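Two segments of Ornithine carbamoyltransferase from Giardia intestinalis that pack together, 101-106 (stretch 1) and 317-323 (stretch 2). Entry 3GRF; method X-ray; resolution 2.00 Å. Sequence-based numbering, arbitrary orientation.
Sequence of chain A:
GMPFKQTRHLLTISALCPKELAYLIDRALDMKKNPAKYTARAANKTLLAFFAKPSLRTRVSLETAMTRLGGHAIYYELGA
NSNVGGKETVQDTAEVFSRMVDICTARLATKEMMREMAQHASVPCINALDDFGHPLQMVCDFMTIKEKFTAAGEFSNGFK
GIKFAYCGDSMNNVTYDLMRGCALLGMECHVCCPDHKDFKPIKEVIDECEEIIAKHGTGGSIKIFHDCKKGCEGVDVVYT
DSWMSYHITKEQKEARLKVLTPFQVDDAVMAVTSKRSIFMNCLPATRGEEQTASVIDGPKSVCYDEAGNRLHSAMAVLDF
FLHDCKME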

# COMPACT_ATOMS: atom_id res chain seq x y z
N VAL A 101 -10.17 6.18 10.35
CA VAL A 101 -9.13 7.04 9.78
C VAL A 101 -9.30 8.48 10.28
O VAL A 101 -10.32 8.84 10.89
CB VAL A 101 -9.06 6.91 8.25
CG1 VAL A 101 -8.87 5.43 7.88
CG2 VAL A 101 -10.35 7.48 7.58
N ASP A 102 -8.24 9.28 10.10
CA ASP A 102 -8.20 10.66 10.54
C ASP A 102 -8.56 11.63 9.42
O ASP A 102 -8.97 12.78 9.64
CB ASP A 102 -6.82 10.96 11.09
CG ASP A 102 -6.46 10.07 12.21
OD1 ASP A 102 -5.73 9.08 11.99
OD2 ASP A 102 -6.99 10.30 13.31
N ILE A 103 -8.38 11.18 8.19
CA ILE A 103 -8.59 12.06 7.05
C ILE A 103 -8.75 11.23 5.81
O ILE A 103 -8.33 10.08 5.82
CB ILE A 103 -7.42 13.09 6.85
CG1 ILE A 103 -7.71 14.05 5.71
CG2 ILE A 103 -6.05 12.44 6.67
CD1 ILE A 103 -6.93 15.29 5.81
N CYS A 104 -9.36 11.80 4.77
CA CYS A 104 -9.70 11.04 3.55
C CYS A 104 -9.52 11.93 2.33
O CYS A 104 -9.92 13.08 2.33
CB CYS A 104 -11.15 10.54 3.63
SG CYS A 104 -11.87 9.84 2.08
N THR A 105 -8.92 11.40 1.27
CA THR A 105 -8.92 12.09 -0.01
C THR A 105 -9.57 11.08 -0.95
O THR A 105 -9.50 9.88 -0.69
CB THR A 105 -7.48 12.33 -0.55
OG1 THR A 105 -6.82 11.08 -0.58
CG2 THR A 105 -6.67 13.30 0.33
N ALA A 106 -10.20 11.54 -2.02
CA ALA A 106 -10.84 10.63 -2.96
C ALA A 106 -10.78 11.26 -4.33
O ALA A 106 -10.96 12.47 -4.48
CB ALA A 106 -12.28 10.35 -2.58
N VAL A 317 -1.88 20.83 3.16
CA VAL A 317 -3.30 20.61 3.24
C VAL A 317 -3.75 19.53 4.23
O VAL A 317 -4.69 19.75 5.01
CB VAL A 317 -3.84 20.22 1.85
CG1 VAL A 317 -5.26 19.85 1.97
CG2 VAL A 317 -3.62 21.41 0.88
N LEU A 318 -3.08 18.37 4.21
CA LEU A 318 -3.34 17.27 5.14
C LEU A 318 -3.10 17.75 6.57
O LEU A 318 -3.92 17.59 7.41
CB LEU A 318 -2.46 16.05 4.80
CG LEU A 318 -2.83 15.42 3.42
CD1 LEU A 318 -1.81 14.42 2.88
CD2 LEU A 318 -4.22 14.77 3.47
N ASP A 319 -1.97 18.37 6.82
CA ASP A 319 -1.67 18.86 8.15
C ASP A 319 -2.76 19.75 8.69
O ASP A 319 -3.26 19.54 9.80
CB ASP A 319 -0.35 19.64 8.14
CG ASP A 319 0.04 20.10 9.52
OD1 ASP A 319 0.43 19.21 10.31
OD2 ASP A 319 -0.08 21.31 9.83
N PHE A 320 -3.12 20.74 7.90
CA PHE A 320 -4.16 21.67 8.25
C PHE A 320 -5.49 21.00 8.51
O PHE A 320 -6.16 21.34 9.46
CB PHE A 320 -4.31 22.66 7.10
CG PHE A 320 -5.21 23.82 7.39
CD1 PHE A 320 -4.85 24.77 8.34
CD2 PHE A 320 -6.36 24.01 6.66
CE1 PHE A 320 -5.65 25.86 8.56
CE2 PHE A 320 -7.16 25.11 6.88
CZ PHE A 320 -6.80 26.03 7.83
N PHE A 321 -5.93 20.07 7.66
CA PHE A 321 -7.26 19.47 7.91
C PHE A 321 -7.24 18.47 9.05
O PHE A 321 -8.25 18.27 9.72
CB PHE A 321 -7.90 18.90 6.62
CG PHE A 321 -8.57 19.97 5.77
CD1 PHE A 321 -9.91 20.26 5.91
CD2 PHE A 321 -7.81 20.77 4.92
CE1 PHE A 321 -10.51 21.26 5.16
CE2 PHE A 321 -8.41 21.79 4.18
CZ PHE A 321 -9.76 22.05 4.31
N LEU A 322 -6.06 17.90 9.28
CA LEU A 322 -5.81 17.00 10.40
C LEU A 322 -6.02 17.75 11.75
O LEU A 322 -6.49 17.15 12.72
CB LEU A 322 -4.37 16.46 10.33
CG LEU A 322 -4.18 14.92 10.19
CD1 LEU A 322 -5.47 14.25 9.74
CD2 LEU A 322 -3.04 14.63 9.22
N HIS A 323 -5.66 19.03 11.80
CA HIS A 323 -5.85 19.96 12.94
C HIS A 323 -7.02 20.93 12.54
O HIS A 323 -8.19 20.56 12.66
CB HIS A 323 -4.48 20.57 13.34
CG HIS A 323 -3.26 19.53 13.47
ND1 HIS A 323 -2.76 18.82 12.39
CD2 HIS A 323 -2.51 19.15 14.55
CE1 HIS A 323 -1.77 18.04 12.81
NE2 HIS A 323 -1.59 18.23 14.11

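How do the two backbones lie against each other? Residues 103-106 form a strand that continues later in the chain, and residues 317-322 belong to a helix that began earlier. Their axes come within 9.6 Å, a spacing that leaves room for side chains between the two backbones, and their N-to-C directions make an angle of 135°, so the elements run obliquely and closer to antiparallel than to parallel. The closest pair of CA atoms is Ile 103 CA and Leu 322 CA, 6.6 Å apart. More than 200 residues separate the partners in sequence, so this is a tertiary contact made by the fold of the chain.

Which apolar side chains hold the strand to the helix? Ile 103 is the centre of the contact, with 84 Å² of its surface covered by the helical stretch. Its CA-to-CB bond points toward the helix, and with chi1 and chi2 both t the side chain extends to meet three residues. Ile 103 CD1 lies 3.6 Å from Leu 318 CD2 and 3.8 Å from Phe 321 CB, while Ile 103 CG2 lies 3.6 Å from Leu 322 CD1. These are van der Waals distances between carbon atoms, and burying such groups together removes apolar surface from water. The CA-to-CB bonds of Leu 318 and Leu 322 point sideways to the strand, but the ends of the side chains come nearer to it. Phe 321 behaves differently: its CB points toward the strand and makes the contact, whereas the ring leads away.

What do the neighbours of Ile 103 add? Strand alternation brings Thr 105 to the same side, while Cys 104 between them points away. Thr 105 offers its methyl group to the helix, with CG2 4.2 Å from Leu 318 CD2, a looser approach than those of Ile 103. Just before the strand, Asp 102 also touches Leu 322: its CB and its backbone O each lie 3.8 Å from Leu 322 CD1. The carboxylate oxygens lie farther from Leu 322 CD1, and OD1 is hydrogen-bonded elsewhere in the structure.

Where, then, is the hydrogen bonding? None crosses between the stretches; the hydrogen bonds here lie within stretch 2, along the helix and at its end. Phe 321 N donates to Val 317 O and Leu 322 N to Leu 318 O, each at 2.9 Å, the i to i-4 pattern that fixes the spacing of the contacting side chains. At the helix end, Asp 319 O accepts from both His 323 N at 3.2 Å and His 323 ND1 at 2.7 Å, so the imidazole folds back onto the last turn.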